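Local coordinates for protein Epf (Streptococcus pyogenes, PDB 4ES8) that acts as a cell-surface adhesin, binding to cells through an N-terminal domain that contains a carbohydrate-binding module and a fibronectin-like domain, at residues L234-D239 and Q269-S274; R242-G247 and V265-Q270. All coordinates share one frame; numbering follows the deposited sequence.

Interaction 1: L234-D239 and Q269-S274; sequences LTLKSD and QQNPIS
L234 and I273 form an antiparallel, hydrogen-bonded pair at the start of strand 273-276, with L234 N to I273 O at 2.8 Å and I273 N to L234 O also at 2.8 Å. Two residues along each segment, the backbone of 269-272 no longer supplies the bonds, and the side chain of N271, just ahead of the cis peptide bond to P272, takes over. Its amide grips both polar atoms of the L236 backbone. N271 OD1 accepts from L236 N at 2.8 Å, the N-H pointing almost straight at the oxygen (171°) but arriving from above the carbonyl plane. N271 ND2 donates to L236 O at 2.9 Å, in the plane of that carbonyl and on a lone pair, along a more bent path (153°). Two bonds to one residue fix the rotation of the amide. T235 CG2, anti to its backbone N, lies 3.8 Å from N271 ND2. On the other face of the sheet, L234, L236 and I273 are buried; L236 CD1 meets I273 CG1 at 3.7 Å, the two side chains crossing at about a right angle. Strand 231-237 is the middle of a three-stranded sheet, bonded on its far edge to 219-224, while L234, L236 and I273 all pack on I250 of strand 248-253 in the opposing sheet, a beta-sandwich arrangement consistent with a fibronectin-like domain.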
loop_
_atom_site.group_PDB
_atom_site.type_symbol
_atom_site.label_atom_id
_atom_site.label_comp_id
_atom_site.label_asym_id
_atom_site.label_seq_id
_atom_site.Cartn_x
_atom_site.Cartn_y
_atom_site.Cartn_z
ATOM N N LEU A 234 -22.901 -8.051 14.860
ATOM C CA LEU A 234 -21.540 -7.989 15.387
ATOM C C LEU A 234 -20.971 -6.593 15.258
ATOM O O LEU A 234 -20.927 -6.054 14.146
ATOM C CB LEU A 234 -20.624 -8.977 14.661
ATOM C CG LEU A 234 -21.054 -10.445 14.660
ATOM C CD1 LEU A 234 -20.042 -11.266 13.943
ATOM C CD2 LEU A 234 -21.202 -11.021 16.110
ATOM N N THR A 235 -20.548 -6.006 16.383
ATOM C CA THR A 235 -19.924 -4.682 16.371
ATOM C C THR A 235 -18.409 -4.869 16.317
ATOM O O THR A 235 -17.824 -5.472 17.217
ATOM C CB THR A 235 -20.362 -3.854 17.599
ATOM O OG1 THR A 235 -21.782 -3.711 17.575
ATOM C CG2 THR A 235 -19.701 -2.457 17.656
ATOM N N LEU A 236 -17.774 -4.340 15.270
ATOM C CA LEU A 236 -16.323 -4.453 15.132
ATOM C C LEU A 236 -15.593 -3.211 15.645
ATOM O O LEU A 236 -16.144 -2.097 15.625
ATOM C CB LEU A 236 -15.954 -4.634 13.651
ATOM C CG LEU A 236 -16.571 -5.818 12.901
ATOM C CD1 LEU A 236 -16.126 -5.799 11.436
ATOM C CD2 LEU A 236 -16.223 -7.144 13.571
ATOM N N LYS A 237 -14.357 -3.418 16.082
ATOM C CA LYS A 237 -13.463 -2.353 16.545
ATOM C C LYS A 237 -12.054 -2.641 16.037
ATOM O O LYS A 237 -11.781 -3.770 15.613
ATOM C CB LYS A 237 -13.483 -2.240 18.088
ATOM C CG LYS A 237 -12.832 -3.424 18.806
ATOM C CD LYS A 237 -12.874 -3.306 20.328
ATOM C CE LYS A 237 -12.353 -4.569 20.976
ATOM N NZ LYS A 237 -12.524 -4.559 22.463
ATOM N N SER A 238 -11.152 -1.650 16.101
ATOM C CA SER A 238 -9.766 -1.841 15.718
ATOM C C SER A 238 -8.858 -1.111 16.676
ATOM O O SER A 238 -8.931 0.129 16.760
ATOM C CB SER A 238 -9.523 -1.352 14.294
ATOM O OG SER A 238 -8.138 -1.373 13.998
ATOM N N ASP A 239 -7.989 -1.851 17.370
ATOM C CA ASP A 239 -7.036 -1.261 18.309
ATOM C C ASP A 239 -6.104 -0.263 17.625
ATOM O O ASP A 239 -5.670 0.707 18.243
ATOM C CB ASP A 239 -6.200 -2.356 18.968
ATOM C CG ASP A 239 -6.937 -3.142 20.046
ATOM O OD1 ASP A 239 -8.071 -2.765 20.385
ATOM O OD2 ASP A 239 -6.374 -4.139 20.538
ATOM N N GLN A 269 -18.289 -0.585 5.366
ATOM C CA GLN A 269 -19.492 -1.173 5.951
ATOM C C GLN A 269 -19.577 -0.757 7.394
ATOM O O GLN A 269 -18.612 -0.906 8.157
ATOM C CB GLN A 269 -19.494 -2.705 5.805
ATOM C CG GLN A 269 -20.858 -3.315 6.140
ATOM C CD GLN A 269 -20.940 -4.810 5.974
ATOM O OE1 GLN A 269 -20.050 -5.469 5.401
ATOM N NE2 GLN A 269 -22.063 -5.371 6.436
ATOM N N GLN A 270 -20.729 -0.219 7.773
ATOM C CA GLN A 270 -20.911 0.302 9.114
ATOM C C GLN A 270 -21.420 -0.714 10.110
ATOM O O GLN A 270 -22.100 -1.677 9.752
ATOM C CB GLN A 270 -21.860 1.508 9.084
ATOM C CG GLN A 270 -21.274 2.672 8.262
ATOM C CD GLN A 270 -19.953 3.158 8.839
ATOM O OE1 GLN A 270 -19.884 3.634 9.974
ATOM N NE2 GLN A 270 -18.859 2.956 8.106
ATOM N N ASN A 271 -21.048 -0.483 11.373
ATOM C CA ASN A 271 -21.511 -1.292 12.488
ATOM C C ASN A 271 -23.024 -1.083 12.702
ATOM O O ASN A 271 -23.517 0.036 12.528
ATOM C CB ASN A 271 -20.753 -0.951 13.760
ATOM C CG ASN A 271 -19.409 -1.600 13.853
ATOM O OD1 ASN A 271 -19.211 -2.742 13.412
ATOM N ND2 ASN A 271 -18.457 -0.905 14.462
ATOM N N PRO A 272 -23.779 -2.140 13.061
ATOM C CA PRO A 272 -23.315 -3.523 13.263
ATOM C C PRO A 272 -23.281 -4.312 11.957
ATOM O O PRO A 272 -24.065 -4.060 11.021
ATOM C CB PRO A 272 -24.367 -4.088 14.228
ATOM C CG PRO A 272 -25.647 -3.394 13.820
ATOM C CD PRO A 272 -25.236 -2.016 13.296
ATOM N N ILE A 273 -22.358 -5.270 11.893
ATOM C CA ILE A 273 -22.255 -6.178 10.762
ATOM C C ILE A 273 -23.293 -7.250 11.003
ATOM O O ILE A 273 -23.261 -7.896 12.053
ATOM C CB ILE A 273 -20.823 -6.777 10.609
ATOM C CG1 ILE A 273 -19.698 -5.697 10.634
ATOM C CG2 ILE A 273 -20.734 -7.712 9.402
ATOM C CD1 ILE A 273 -19.734 -4.548 9.562
ATOM N N SER A 274 -24.202 -7.437 10.059
ATOM C CA SER A 274 -25.248 -8.437 10.230
ATOM C C SER A 274 -24.844 -9.761 9.632
ATOM O O SER A 274 -24.262 -9.829 8.546
ATOM C CB SER A 274 -26.558 -7.969 9.603
ATOM O OG SER A 274 -27.008 -6.788 10.245
#

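Interaction 2: R242-G247 and V265-Q270; sequences RTNFEG and VTKDQQ
N244 and D268 make one of two direct hydrogen bonds between the loops: D268 N donates to N244 OD1 at 2.8 Å. The same oxygen accepts from E246 N, which closes an Asx turn, and the two donors come from opposite faces of the amide plane. N244 CG stands anti to its backbone N (chi1 178°), and N244 ND2 donates to E246 OE1 at 3.0 Å, nearly in the amide plane and on the anti lone pair of the carboxylate; ND2 also bonds K110 O. The amide is thus held at both ends. A backbone bond, G247 N to V265 O at 3.0 Å, joins the loops at their other end. Water 1 bridges them as well, donating to T243 O and Q269 O and accepting from F245 N. Within 265-270, a type II turn from T266 to Q269 is braced by T266 N to Q269 OE1, 3.1 Å.

Packing centres on V265 against F245 and on E246 against K267. V265 CG1 makes an apolar contact with F245 CB at 3.8 Å, while the phenyl ring leads away toward L236. Oxygens also rest on aliphatic carbons: F245 O lies 3.4 Å from V265 CB, and the extended E246 side chain slants across the likewise extended K267, E246 OE1 being 3.4 Å from both K267 CB and CG.

E246 OE1 and K267 NZ stay 5.7 Å apart; K267 NZ instead forms a salt bridge with E183, and D268 OD2 one with K110. The chemistry implies a neutral amide holding the loops together, while the charged ends of K267 and D268 reach residues of what is probably the preceding domain.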
loop_
_atom_site.group_PDB
_atom_site.type_symbol
_atom_site.label_atom_id
_atom_site.label_comp_id
_atom_site.label_asym_id
_atom_site.label_seq_id
_atom_site.Cartn_x
_atom_site.Cartn_y
_atom_site.Cartn_z
ATOM N N ARG A 242 -8.048 1.545 12.546
ATOM C CA ARG A 242 -8.731 1.249 11.275
ATOM C C ARG A 242 -10.202 1.582 11.394
ATOM O O ARG A 242 -10.812 1.214 12.415
ATOM C CB ARG A 242 -8.668 -0.260 10.949
ATOM C CG ARG A 242 -7.437 -0.856 10.333
ATOM C CD ARG A 242 -7.773 -2.321 10.028
ATOM N NE ARG A 242 -8.648 -2.504 8.859
ATOM C CZ ARG A 242 -9.153 -3.679 8.475
ATOM N NH1 ARG A 242 -8.876 -4.781 9.154
ATOM N NH2 ARG A 242 -9.913 -3.761 7.390
ATOM N N THR A 243 -10.808 2.168 10.372
ATOM C CA THR A 243 -12.248 2.429 10.362
ATOM C C THR A 243 -12.873 1.766 9.129
ATOM O O THR A 243 -14.094 1.547 9.127
ATOM C CB THR A 243 -12.575 3.919 10.456
ATOM O OG1 THR A 243 -12.079 4.595 9.301
ATOM C CG2 THR A 243 -12.062 4.560 11.759
ATOM N N ASN A 244 -12.069 1.417 8.103
ATOM C CA ASN A 244 -12.615 0.690 6.955
ATOM C C ASN A 244 -12.323 -0.781 7.170
ATOM O O ASN A 244 -11.177 -1.201 6.989
ATOM C CB ASN A 244 -12.034 1.169 5.600
ATOM C CG ASN A 244 -12.584 0.378 4.428
ATOM O OD1 ASN A 244 -13.643 -0.255 4.531
ATOM N ND2 ASN A 244 -11.914 0.399 3.273
ATOM N N PHE A 245 -13.346 -1.567 7.544
ATOM C CA PHE A 245 -13.119 -2.977 7.836
ATOM C C PHE A 245 -13.203 -3.862 6.598
ATOM O O PHE A 245 -13.139 -5.083 6.720
ATOM C CB PHE A 245 -14.059 -3.459 8.945
ATOM C CG PHE A 245 -13.817 -2.690 10.222
ATOM C CD1 PHE A 245 -12.544 -2.609 10.773
ATOM C CD2 PHE A 245 -14.859 -2.037 10.863
ATOM C CE1 PHE A 245 -12.318 -1.897 11.960
ATOM C CE2 PHE A 245 -14.633 -1.328 12.060
ATOM C CZ PHE A 245 -13.364 -1.264 12.588
ATOM N N GLU A 246 -13.258 -3.230 5.402
ATOM C CA GLU A 246 -13.271 -3.925 4.115
ATOM C C GLU A 246 -12.234 -5.040 4.054
ATOM O O GLU A 246 -11.055 -4.827 4.397
ATOM C CB GLU A 246 -12.967 -2.895 3.025
ATOM C CG GLU A 246 -13.006 -3.426 1.613
ATOM C CD GLU A 246 -12.802 -2.366 0.545
ATOM O OE1 GLU A 246 -12.629 -1.172 0.880
ATOM O OE2 GLU A 246 -12.768 -2.753 -0.640
ATOM N N GLY A 247 -12.665 -6.201 3.578
ATOM C CA GLY A 247 -11.757 -7.329 3.383
ATOM C C GLY A 247 -11.663 -8.288 4.550
ATOM O O GLY A 247 -11.077 -9.363 4.405
ATOM N N VAL A 265 -16.618 -8.417 5.011
ATOM C CA VAL A 265 -17.004 -7.019 5.184
ATOM C C VAL A 265 -16.697 -6.234 3.895
ATOM O O VAL A 265 -15.626 -6.407 3.291
ATOM C CB VAL A 265 -16.288 -6.411 6.406
ATOM C CG1 VAL A 265 -16.669 -4.946 6.589
ATOM C CG2 VAL A 265 -16.595 -7.222 7.667
ATOM N N THR A 266 -17.654 -5.380 3.481
ATOM C CA THR A 266 -17.520 -4.605 2.263
ATOM C C THR A 266 -16.969 -3.206 2.580
ATOM O O THR A 266 -16.767 -2.847 3.748
ATOM C CB THR A 266 -18.883 -4.548 1.537
ATOM O OG1 THR A 266 -19.852 -4.020 2.455
ATOM C CG2 THR A 266 -19.342 -5.930 1.048
ATOM N N LYS A 267 -16.739 -2.405 1.521
ATOM C CA LYS A 267 -16.119 -1.085 1.657
ATOM C C LYS A 267 -16.917 -0.171 2.569
ATOM O O LYS A 267 -18.096 0.112 2.301
ATOM C CB LYS A 267 -15.942 -0.427 0.281
ATOM C CG LYS A 267 -15.215 0.911 0.366
ATOM C CD LYS A 267 -14.972 1.516 -1.007
ATOM C CE LYS A 267 -14.219 2.821 -0.842
ATOM N NZ LYS A 267 -13.875 3.441 -2.152
ATOM N N ASP A 268 -16.250 0.317 3.631
ATOM C CA ASP A 268 -16.809 1.241 4.632
ATOM C C ASP A 268 -18.135 0.737 5.261
ATOM O O ASP A 268 -19.006 1.541 5.620
ATOM C CB ASP A 268 -17.021 2.641 4.042
ATOM C CG ASP A 268 -15.729 3.359 3.753
ATOM O OD1 ASP A 268 -14.816 3.296 4.604
ATOM O OD2 ASP A 268 -15.629 3.980 2.674
ATOM N N GLN A 269 -18.289 -0.585 5.366
ATOM C CA GLN A 269 -19.492 -1.173 5.951
ATOM C C GLN A 269 -19.577 -0.757 7.394
ATOM O O GLN A 269 -18.612 -0.906 8.157
ATOM C CB GLN A 269 -19.494 -2.705 5.805
ATOM C CG GLN A 269 -20.858 -3.315 6.140
ATOM C CD GLN A 269 -20.940 -4.810 5.974
ATOM O OE1 GLN A 269 -20.050 -5.469 5.401
ATOM N NE2 GLN A 269 -22.063 -5.371 6.436
ATOM N N GLN A 270 -20.729 -0.219 7.773
ATOM C CA GLN A 270 -20.911 0.302 9.114
ATOM C C GLN A 270 -21.420 -0.714 10.110
ATOM O O GLN A 270 -22.100 -1.677 9.752
ATOM C CB GLN A 270 -21.860 1.508 9.084
ATOM C CG GLN A 270 -21.274 2.672 8.262
ATOM C CD GLN A 270 -19.953 3.158 8.839
ATOM O OE1 GLN A 270 -19.884 3.634 9.974
ATOM N NE2 GLN A 270 -18.859 2.956 8.106
HETATM O O HOH W 1 -15.916 -0.264 7.708
#

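Interactions 1 and 2 share Q269 and Q270, so the 265-274 segment passes directly from the loop contact into the edge strand. Both contacts are partly buried. Interaction 1 lies within the sandwich of the C-terminal part, its leucine and isoleucine side chains in the core and N271 nearer the surface. Interaction 2, made entirely by loops, has N244, F245 and V265 inside and the T266-Q269 turn outside; its charged ends form salt bridges with residues outside the two loops, and a water bridges it, where interaction 1 has a strand pair. An asparagine amide does much of the bonding in each. The two meet through F245, whose CE1 lies 3.7 Å from S238 CB, and through V265 packed on L236.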